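Local coordinates for cytoplasmic export protein 1 (Saccharomyces cerevisiae, PDB 3VWA), which binds tRNA as a component of the nuclear tRNA export machinery and may deliver aminoacylated tRNAs to the translation machinery, at residues P39-R47 against D80-V91; F243-H251 against M283-E291. One frame throughout, in Å; residues are numbered along the deposited sequence.

How the interactions relate
The chain holds the kinase-like part of the protein followed by its HEAT-repeat part. Interaction 1 lies in the N-terminal beta sheet of the kinase-like part, whereas interaction 2 joins two helices further along the chain, ahead of the HEAT repeats at 381-419 and 494-530; the two share no element, and their centres are about 29 Å apart. Both are mostly buried, but their chemistry differs. Strands 39-45 and 85-89 are held by a ladder of backbone hydrogen bonds with polar side-chain links at both ends. Helices 239-248 and 283-303 meet through hydrophobic side chains, with one histidine-carboxylate bond at the more exposed end of the contact.

Interaction 1: residues P39-R47 against D80-V91; sequences PVTVFKAKR and DPQSTFIVTERV
T41 and T88 exchange two backbone hydrogen bonds, and F43 and I86 do the same, placing strands 39-45 and 85-89 antiparallel at 151° in the N-lobe sheet of the kinase-like domain. A45 N extends the ladder to T84 O. On one side of the sheet V42 and V87 lie next to each other, and V42 CG1 reaches F85 CD1 at 3.6 Å. The K44 chain runs past the edge of the F85 ring, then bends at its last two torsions, where NZ donates a hydrogen bond to Q82 O (3.0 Å) from above the carbonyl plane. The other side carries T41, F43, I86 and T88; there F43 stacks on F147, and helix 52-64 packs against A45 and I86. T41 OG1 accepts the N-H of V91 at 3.0 Å. R90 leaves the backbone with CG anti to N (chi1 -176°), and bends at its next two torsions turn NE back to V40 O, 2.8 Å away and above the carbonyl plane; P39 CB lies over one guanidinium face, toward its rim, and NH1 holds G31 O. Losing this side chain to an alanine would probably leave V40 O and G31 O without these N-H partners and take the packing off P39 CB. At the far end R47, salt-bridged to E52 through NH2, lays its CD 3.7 Å from P81 CB, beside the type II turn D80-S83. Its NH1, which also bonds D78 O, meets T84 OG1 in the guanidinium plane at 2.7 Å, and that hydroxyl donates to D80 O at 2.6 Å.

Interaction 2: residues F243-H251 against M283-E291; sequences FYQELRELH and MIENFIIPE
L247 and F287 form the middle of a hydrophobic contact between helices 239-248 and 283-303, past the kinase-like N-lobe sheet and before the HEAT repeats; the short segments cross at 60° with axes 11.5 Å apart. F287 CG stands anti to the backbone N (chi1 -157°), carrying the ring out toward L247, whose CG sits over one ring face, 4.0 Å from the centroid, in a CH-pi contact offset toward the rim. L247 CD2 crosses to I288 CG1 at 3.7 Å, and I288 CD1 touches the edge of the F243 ring at CE2. SE of M283, a selenomethionine, makes an oblique Met-aromatic contact, 4.2 Å from Y244 CD1.

At the polar end H251 NE2 donates to E291 OE2 at 2.6 Å, on the syn side but tilted out of the carboxylate plane. L250 CD2 packs alongside the same glutamate, 3.6 Å from its CD.

Helix 283-303 has a wider pi-type turn at 284-288 and a kink at P290. Helix 255-271 packs against F243 and I288, helix 106-122 meets Y244, and helix 321-335 lies on another side of helix 283-303; F287 also makes a cation-pi contact with K141, between strands 136-138 and 144-146.

Interaction 1: residues P39-R47 against D80-V91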
loop_
_atom_site.group_PDB
_atom_site.type_symbol
_atom_site.label_atom_id
_atom_site.label_comp_id
_atom_site.label_asym_id
_atom_site.label_seq_id
_atom_site.Cartn_x
_atom_site.Cartn_y
_atom_site.Cartn_z
ATOM N N PRO A 39 0.156 -17.063 9.242
ATOM C CA PRO A 39 -1.197 -17.034 8.655
ATOM C C PRO A 39 -1.443 -18.180 7.692
ATOM O O PRO A 39 -0.637 -18.432 6.825
ATOM C CB PRO A 39 -1.207 -15.717 7.865
ATOM C CG PRO A 39 -0.201 -14.852 8.565
ATOM C CD PRO A 39 0.900 -15.829 8.909
ATOM N N VAL A 40 -2.560 -18.881 7.850
ATOM C CA VAL A 40 -2.850 -20.028 7.000
ATOM C C VAL A 40 -4.302 -19.981 6.594
ATOM O O VAL A 40 -5.097 -19.225 7.127
ATOM C CB VAL A 40 -2.609 -21.364 7.754
ATOM C CG1 VAL A 40 -1.155 -21.494 8.231
ATOM C CG2 VAL A 40 -3.570 -21.488 8.949
ATOM N N THR A 41 -4.658 -20.812 5.646
ATOM C CA THR A 41 -6.063 -20.953 5.291
ATOM C C THR A 41 -6.412 -22.390 5.538
ATOM O O THR A 41 -5.692 -23.283 5.120
ATOM C CB THR A 41 -6.297 -20.619 3.804
ATOM O OG1 THR A 41 -6.193 -19.211 3.689
ATOM C CG2 THR A 41 -7.700 -21.045 3.331
ATOM N N VAL A 42 -7.533 -22.593 6.207
ATOM C CA VAL A 42 -8.030 -23.889 6.571
ATOM C C VAL A 42 -9.299 -24.205 5.747
ATOM O O VAL A 42 -10.335 -23.496 5.826
ATOM C CB VAL A 42 -8.340 -23.893 8.095
ATOM C CG1 VAL A 42 -9.115 -25.146 8.475
ATOM C CG2 VAL A 42 -7.049 -23.719 8.929
ATOM N N PHE A 43 -9.217 -25.253 4.934
ATOM C CA PHE A 43 -10.381 -25.738 4.215
ATOM C C PHE A 43 -11.022 -26.895 5.002
ATOM O O PHE A 43 -10.398 -27.950 5.267
ATOM C CB PHE A 43 -10.013 -26.211 2.811
ATOM C CG PHE A 43 -9.628 -25.102 1.879
ATOM C CD1 PHE A 43 -10.615 -24.407 1.131
ATOM C CD2 PHE A 43 -8.276 -24.781 1.675
ATOM C CE1 PHE A 43 -10.210 -23.404 0.228
ATOM C CE2 PHE A 43 -7.914 -23.777 0.795
ATOM C CZ PHE A 43 -8.878 -23.106 0.069
ATOM N N LYS A 44 -12.267 -26.669 5.394
ATOM C CA LYS A 44 -12.992 -27.620 6.198
ATOM C C LYS A 44 -14.018 -28.286 5.295
ATOM O O LYS A 44 -14.860 -27.602 4.708
ATOM C CB LYS A 44 -13.685 -26.892 7.349
ATOM C CG LYS A 44 -14.675 -27.751 8.121
ATOM C CD LYS A 44 -14.864 -27.181 9.516
ATOM C CE LYS A 44 -15.060 -28.312 10.504
ATOM N NZ LYS A 44 -16.250 -29.110 10.154
ATOM N N ALA A 45 -13.894 -29.605 5.148
ATOM C CA ALA A 45 -14.789 -30.431 4.332
ATOM C C ALA A 45 -16.168 -30.535 4.926
ATOM O O ALA A 45 -16.346 -30.747 6.148
ATOM C CB ALA A 45 -14.242 -31.837 4.177
ATOM N N LYS A 46 -17.144 -30.417 4.038
ATOM C CA LYS A 46 -18.522 -30.667 4.393
ATOM C C LYS A 46 -18.715 -32.150 4.162
ATOM O O LYS A 46 -19.386 -32.560 3.217
ATOM C CB LYS A 46 -19.432 -29.852 3.491
ATOM C CG LYS A 46 -19.519 -28.384 3.873
ATOM C CD LYS A 46 -20.763 -27.854 3.173
ATOM C CE LYS A 46 -20.815 -26.345 3.186
ATOM N NZ LYS A 46 -21.686 -25.896 2.056
ATOM N N ARG A 47 -18.076 -32.949 5.015
ATOM C CA ARG A 47 -17.984 -34.382 4.783
ATOM C C ARG A 47 -19.301 -35.094 5.056
ATOM O O ARG A 47 -19.946 -34.874 6.071
ATOM C CB ARG A 47 -16.869 -35.003 5.614
ATOM C CG ARG A 47 -16.369 -36.335 5.037
ATOM C CD ARG A 47 -15.114 -36.691 5.815
ATOM N NE ARG A 47 -14.767 -38.108 5.794
ATOM C CZ ARG A 47 -13.703 -38.585 6.438
ATOM N NH1 ARG A 47 -12.876 -37.761 7.092
ATOM N NH2 ARG A 47 -13.452 -39.869 6.428
ATOM N N ASP A 80 -11.295 -37.599 11.563
ATOM C CA ASP A 80 -12.553 -37.126 12.086
ATOM C C ASP A 80 -13.260 -36.371 10.932
ATOM O O ASP A 80 -12.731 -35.380 10.416
ATOM C CB ASP A 80 -12.222 -36.213 13.268
ATOM C CG ASP A 80 -13.446 -35.606 13.952
ATOM O OD1 ASP A 80 -13.230 -34.689 14.780
ATOM O OD2 ASP A 80 -14.590 -36.028 13.704
ATOM N N PRO A 81 -14.433 -36.879 10.484
ATOM C CA PRO A 81 -15.253 -36.089 9.557
ATOM C C PRO A 81 -15.701 -34.921 10.414
ATOM O O PRO A 81 -15.648 -35.023 11.629
ATOM C CB PRO A 81 -16.424 -37.018 9.260
ATOM C CG PRO A 81 -16.529 -37.913 10.466
ATOM C CD PRO A 81 -15.146 -38.070 11.008
ATOM N N GLN A 82 -16.114 -33.810 9.850
ATOM C CA GLN A 82 -16.293 -32.617 10.720
ATOM C C GLN A 82 -15.005 -32.131 11.484
ATOM O O GLN A 82 -15.033 -31.077 12.091
ATOM C CB GLN A 82 -17.533 -32.750 11.644
ATOM C CG GLN A 82 -17.289 -33.288 13.055
ATOM C CD GLN A 82 -18.574 -33.733 13.732
ATOM O OE1 GLN A 82 -19.618 -33.883 13.083
ATOM N NE2 GLN A 82 -18.503 -33.958 15.046
ATOM N N SER A 83 -13.911 -32.891 11.451
ATOM C CA SER A 83 -12.551 -32.303 11.581
ATOM C C SER A 83 -11.678 -32.638 10.355
ATOM O O SER A 83 -10.475 -32.896 10.481
ATOM C CB SER A 83 -11.812 -32.771 12.836
ATOM O OG SER A 83 -12.078 -31.911 13.919
ATOM N N THR A 84 -12.285 -32.653 9.176
ATOM C CA THR A 84 -11.536 -32.992 7.956
ATOM C C THR A 84 -11.030 -31.714 7.265
ATOM O O THR A 84 -11.819 -30.904 6.758
ATOM C CB THR A 84 -12.361 -33.954 7.077
ATOM O OG1 THR A 84 -12.567 -35.159 7.832
ATOM C CG2 THR A 84 -11.632 -34.332 5.789
ATOM N N PHE A 85 -9.712 -31.524 7.305
ATOM C CA PHE A 85 -9.095 -30.277 6.862
ATOM C C PHE A 85 -7.987 -30.469 5.863
ATOM O O PHE A 85 -7.291 -31.490 5.851
ATOM C CB PHE A 85 -8.475 -29.505 8.011
ATOM C CG PHE A 85 -9.412 -29.205 9.163
ATOM C CD1 PHE A 85 -10.569 -28.431 8.967
ATOM C CD2 PHE A 85 -9.103 -29.627 10.472
ATOM C CE1 PHE A 85 -11.408 -28.105 10.032
ATOM C CE2 PHE A 85 -9.967 -29.310 11.554
ATOM C CZ PHE A 85 -11.114 -28.550 11.327
ATOM N N ILE A 86 -7.848 -29.449 5.020
ATOM C CA ILE A 86 -6.639 -29.197 4.253
ATOM C C ILE A 86 -6.165 -27.798 4.653
ATOM O O ILE A 86 -6.879 -26.763 4.483
ATOM C CB ILE A 86 -6.889 -29.279 2.731
ATOM C CG1 ILE A 86 -7.466 -30.652 2.328
ATOM C CG2 ILE A 86 -5.610 -28.943 1.974
ATOM C CD1 ILE A 86 -7.992 -30.737 0.894
ATOM N N VAL A 87 -4.952 -27.746 5.177
ATOM C CA VAL A 87 -4.401 -26.476 5.650
ATOM C C VAL A 87 -3.311 -25.998 4.699
ATOM O O VAL A 87 -2.341 -26.748 4.402
ATOM C CB VAL A 87 -3.870 -26.570 7.094
ATOM C CG1 VAL A 87 -3.606 -25.175 7.637
ATOM C CG2 VAL A 87 -4.873 -27.273 8.003
ATOM N N THR A 88 -3.473 -24.768 4.201
ATOM C CA THR A 88 -2.558 -24.274 3.112
ATOM C C THR A 88 -1.984 -22.975 3.522
ATOM O O THR A 88 -2.407 -22.411 4.547
ATOM C CB THR A 88 -3.310 -23.996 1.780
ATOM O OG1 THR A 88 -4.260 -22.937 1.979
ATOM C CG2 THR A 88 -4.002 -25.251 1.287
ATOM N N GLU A 89 -1.043 -22.465 2.734
ATOM C CA GLU A 89 -0.631 -21.053 2.912
ATOM C C GLU A 89 -1.894 -20.139 2.833
ATOM O O GLU A 89 -2.922 -20.496 2.287
ATOM C CB GLU A 89 0.446 -20.593 1.908
ATOM C CG GLU A 89 1.484 -21.626 1.486
ATOM C CD GLU A 89 2.948 -21.140 1.599
ATOM O OE1 GLU A 89 3.555 -20.662 0.602
ATOM O OE2 GLU A 89 3.513 -21.258 2.708
ATOM N N ARG A 90 -1.821 -18.982 3.448
ATOM C CA ARG A 90 -2.943 -18.106 3.431
ATOM C C ARG A 90 -3.248 -17.780 1.971
ATOM O O ARG A 90 -2.390 -17.276 1.240
ATOM C CB ARG A 90 -2.624 -16.822 4.175
ATOM C CG ARG A 90 -3.828 -15.888 4.266
ATOM C CD ARG A 90 -5.031 -16.531 4.960
ATOM N NE ARG A 90 -4.906 -16.560 6.420
ATOM C CZ ARG A 90 -5.124 -15.510 7.212
ATOM N NH1 ARG A 90 -4.965 -15.632 8.532
ATOM N NH2 ARG A 90 -5.495 -14.328 6.689
ATOM N N VAL A 91 -4.456 -18.095 1.558
ATOM C CA VAL A 91 -4.934 -17.694 0.258
ATOM C C VAL A 91 -6.215 -16.871 0.401
ATOM O O VAL A 91 -6.844 -16.866 1.470
ATOM C CB VAL A 91 -5.207 -18.882 -0.663
ATOM C CG1 VAL A 91 -3.906 -19.481 -1.161
ATOM C CG2 VAL A 91 -6.130 -19.912 0.026
HETATM O O HOH W 1 0.993 -18.778 4.597
#

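Interaction 2: residues F243-H251 against M283-E291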
loop_
_atom_site.group_PDB
_atom_site.type_symbol
_atom_site.label_atom_id
_atom_site.label_comp_id
_atom_site.label_asym_id
_atom_site.label_seq_id
_atom_site.Cartn_x
_atom_site.Cartn_y
_atom_site.Cartn_z
ATOM N N PHE A 243 7.406 -8.616 -17.169
ATOM C CA PHE A 243 7.997 -8.106 -15.955
ATOM C C PHE A 243 7.939 -9.147 -14.795
ATOM O O PHE A 243 8.889 -9.301 -14.018
ATOM C CB PHE A 243 7.410 -6.764 -15.603
ATOM C CG PHE A 243 7.863 -6.244 -14.296
ATOM C CD1 PHE A 243 9.154 -5.753 -14.145
ATOM C CD2 PHE A 243 7.038 -6.332 -13.189
ATOM C CE1 PHE A 243 9.571 -5.326 -12.922
ATOM C CE2 PHE A 243 7.438 -5.873 -11.960
ATOM C CZ PHE A 243 8.715 -5.371 -11.825
ATOM N N TYR A 244 6.844 -9.883 -14.746
ATOM C CA TYR A 244 6.633 -10.876 -13.771
ATOM C C TYR A 244 7.713 -11.995 -13.874
ATOM O O TYR A 244 8.204 -12.459 -12.894
ATOM C CB TYR A 244 5.228 -11.427 -13.972
ATOM C CG TYR A 244 4.940 -12.631 -13.120
ATOM C CD1 TYR A 244 4.771 -12.505 -11.735
ATOM C CD2 TYR A 244 4.867 -13.894 -13.691
ATOM C CE1 TYR A 244 4.521 -13.597 -10.946
ATOM C CE2 TYR A 244 4.607 -15.007 -12.914
ATOM C CZ TYR A 244 4.439 -14.824 -11.527
ATOM O OH TYR A 244 4.152 -15.887 -10.728
ATOM N N GLN A 245 8.071 -12.397 -15.074
ATOM C CA GLN A 245 9.144 -13.326 -15.267
ATOM C C GLN A 245 10.500 -12.842 -14.697
ATOM O O GLN A 245 11.224 -13.648 -14.086
ATOM C CB GLN A 245 9.255 -13.733 -16.742
ATOM C CG GLN A 245 10.335 -14.757 -17.018
ATOM C CD GLN A 245 10.612 -14.979 -18.495
ATOM O OE1 GLN A 245 9.711 -14.882 -19.339
ATOM N NE2 GLN A 245 11.865 -15.297 -18.815
ATOM N N GLU A 246 10.829 -11.561 -14.910
ATOM C CA GLU A 246 12.004 -10.933 -14.311
ATOM C C GLU A 246 11.916 -10.993 -12.797
ATOM O O GLU A 246 12.875 -11.392 -12.127
ATOM C CB GLU A 246 12.118 -9.444 -14.698
ATOM C CG GLU A 246 12.587 -9.130 -16.095
ATOM C CD GLU A 246 12.514 -7.635 -16.372
ATOM O OE1 GLU A 246 13.423 -6.883 -15.964
ATOM O OE2 GLU A 246 11.532 -7.200 -17.014
ATOM N N LEU A 247 10.756 -10.606 -12.268
ATOM C CA LEU A 247 10.539 -10.528 -10.854
ATOM C C LEU A 247 10.762 -11.873 -10.180
ATOM O O LEU A 247 11.508 -11.961 -9.195
ATOM C CB LEU A 247 9.112 -10.067 -10.592
ATOM C CG LEU A 247 8.853 -9.222 -9.361
ATOM C CD1 LEU A 247 9.855 -8.084 -9.242
ATOM C CD2 LEU A 247 7.418 -8.668 -9.495
ATOM N N ARG A 248 10.121 -12.905 -10.713
ATOM C CA ARG A 248 10.262 -14.271 -10.230
ATOM C C ARG A 248 11.684 -14.784 -10.194
ATOM O O ARG A 248 11.952 -15.675 -9.433
ATOM C CB ARG A 248 9.561 -15.232 -11.166
ATOM C CG ARG A 248 8.245 -15.777 -10.696
ATOM C CD ARG A 248 7.596 -16.334 -11.949
ATOM N NE ARG A 248 7.359 -17.766 -11.895
ATOM C CZ ARG A 248 7.136 -18.532 -12.962
ATOM N NH1 ARG A 248 6.900 -19.829 -12.800
ATOM N NH2 ARG A 248 7.152 -18.015 -14.190
ATOM N N GLU A 249 12.548 -14.241 -11.047
ATOM C CA GLU A 249 13.930 -14.667 -11.185
ATOM C C GLU A 249 14.844 -13.727 -10.452
ATOM O O GLU A 249 16.067 -13.852 -10.509
ATOM C CB GLU A 249 14.310 -14.666 -12.666
ATOM C CG GLU A 249 13.897 -15.945 -13.360
ATOM C CD GLU A 249 14.312 -15.997 -14.819
ATOM O OE1 GLU A 249 15.269 -15.307 -15.239
ATOM O OE2 GLU A 249 13.671 -16.754 -15.550
ATOM N N LEU A 250 14.256 -12.777 -9.748
ATOM C CA LEU A 250 15.044 -11.751 -9.115
ATOM C C LEU A 250 16.205 -12.332 -8.304
ATOM O O LEU A 250 17.303 -11.834 -8.398
ATOM C CB LEU A 250 14.167 -10.852 -8.234
ATOM C CG LEU A 250 14.781 -9.568 -7.730
ATOM C CD1 LEU A 250 15.132 -8.550 -8.846
ATOM C CD2 LEU A 250 13.860 -8.924 -6.712
ATOM N N HIS A 251 15.958 -13.382 -7.525
ATOM C CA HIS A 251 16.996 -13.867 -6.639
ATOM C C HIS A 251 18.017 -14.797 -7.227
ATOM O O HIS A 251 18.845 -15.318 -6.525
ATOM C CB HIS A 251 16.352 -14.415 -5.392
ATOM C CG HIS A 251 15.567 -13.367 -4.667
ATOM N ND1 HIS A 251 16.159 -12.265 -4.148
ATOM C CD2 HIS A 251 14.194 -13.235 -4.424
ATOM C CE1 HIS A 251 15.231 -11.486 -3.570
ATOM N NE2 HIS A 251 14.019 -12.080 -3.738
HETATM N N MSE A 283 0.452 -8.537 -5.387
HETATM C CA MSE A 283 1.689 -8.433 -6.185
HETATM C C MSE A 283 2.408 -7.150 -5.902
HETATM O O MSE A 283 3.672 -7.100 -5.766
HETATM C CB MSE A 283 1.514 -8.561 -7.700
HETATM C CG MSE A 283 2.953 -8.779 -8.163
HETATM SE SE MSE A 283 3.182 -9.000 -10.062
HETATM C CE MSE A 283 2.280 -7.498 -10.975
ATOM N N ILE A 284 1.641 -6.071 -5.824
ATOM C CA ILE A 284 2.244 -4.801 -5.498
ATOM C C ILE A 284 2.687 -4.754 -4.033
ATOM O O ILE A 284 3.855 -4.443 -3.735
ATOM C CB ILE A 284 1.293 -3.622 -5.782
ATOM C CG1 ILE A 284 1.133 -3.492 -7.311
ATOM C CG2 ILE A 284 1.846 -2.359 -5.108
ATOM C CD1 ILE A 284 0.472 -2.221 -7.788
ATOM N N GLU A 285 1.746 -5.055 -3.137
ATOM C CA GLU A 285 1.950 -4.957 -1.684
ATOM C C GLU A 285 3.015 -5.903 -1.164
ATOM O O GLU A 285 3.843 -5.506 -0.353
ATOM C CB GLU A 285 0.641 -5.246 -0.924
ATOM C CG GLU A 285 -0.531 -4.331 -1.238
ATOM C CD GLU A 285 -1.337 -4.759 -2.472
ATOM O OE1 GLU A 285 -0.828 -5.551 -3.295
ATOM O OE2 GLU A 285 -2.496 -4.310 -2.642
ATOM N N ASN A 286 2.989 -7.155 -1.599
ATOM C CA ASN A 286 3.804 -8.181 -0.965
ATOM C C ASN A 286 4.868 -8.780 -1.864
ATOM O O ASN A 286 5.563 -9.678 -1.444
ATOM C CB ASN A 286 2.924 -9.319 -0.408
ATOM C CG ASN A 286 1.900 -8.817 0.603
ATOM O OD1 ASN A 286 2.183 -7.923 1.404
ATOM N ND2 ASN A 286 0.687 -9.321 0.507
ATOM N N PHE A 287 5.004 -8.306 -3.095
ATOM C CA PHE A 287 6.066 -8.818 -3.950
ATOM C C PHE A 287 6.881 -7.626 -4.386
ATOM O O PHE A 287 8.060 -7.482 -3.988
ATOM C CB PHE A 287 5.485 -9.576 -5.167
ATOM C CG PHE A 287 6.426 -10.564 -5.787
ATOM C CD1 PHE A 287 7.779 -10.568 -5.466
ATOM C CD2 PHE A 287 5.961 -11.479 -6.746
ATOM C CE1 PHE A 287 8.646 -11.463 -6.070
ATOM C CE2 PHE A 287 6.827 -12.395 -7.337
ATOM C CZ PHE A 287 8.168 -12.382 -7.003
ATOM N N ILE A 288 6.260 -6.740 -5.177
ATOM C CA ILE A 288 7.010 -5.612 -5.724
ATOM C C ILE A 288 7.627 -4.681 -4.655
ATOM O O ILE A 288 8.847 -4.426 -4.663
ATOM C CB ILE A 288 6.192 -4.825 -6.796
ATOM C CG1 ILE A 288 5.828 -5.734 -7.965
ATOM C CG2 ILE A 288 6.977 -3.642 -7.284
ATOM C CD1 ILE A 288 4.853 -5.131 -8.968
ATOM N N ILE A 289 6.797 -4.162 -3.752
ATOM C CA ILE A 289 7.260 -3.178 -2.765
ATOM C C ILE A 289 8.403 -3.674 -1.841
ATOM O O ILE A 289 9.365 -2.953 -1.619
ATOM C CB ILE A 289 6.101 -2.604 -1.897
ATOM C CG1 ILE A 289 5.180 -1.637 -2.698
ATOM C CG2 ILE A 289 6.664 -1.800 -0.775
ATOM C CD1 ILE A 289 3.923 -1.252 -1.927
ATOM N N PRO A 290 8.253 -4.861 -1.221
ATOM C CA PRO A 290 9.301 -5.336 -0.377
ATOM C C PRO A 290 10.592 -5.617 -1.133
ATOM O O PRO A 290 11.649 -5.345 -0.579
ATOM C CB PRO A 290 8.734 -6.637 0.270
ATOM C CG PRO A 290 7.378 -6.843 -0.276
ATOM C CD PRO A 290 7.063 -5.743 -1.254
ATOM N N GLU A 291 10.533 -6.126 -2.369
ATOM C CA GLU A 291 11.771 -6.270 -3.167
ATOM C C GLU A 291 12.448 -4.931 -3.502
ATOM O O GLU A 291 13.686 -4.803 -3.357
ATOM C CB GLU A 291 11.539 -7.077 -4.469
ATOM C CG GLU A 291 11.025 -8.500 -4.257
ATOM C CD GLU A 291 12.037 -9.460 -3.603
ATOM O OE1 GLU A 291 13.102 -9.025 -3.069
ATOM O OE2 GLU A 291 11.775 -10.681 -3.633
#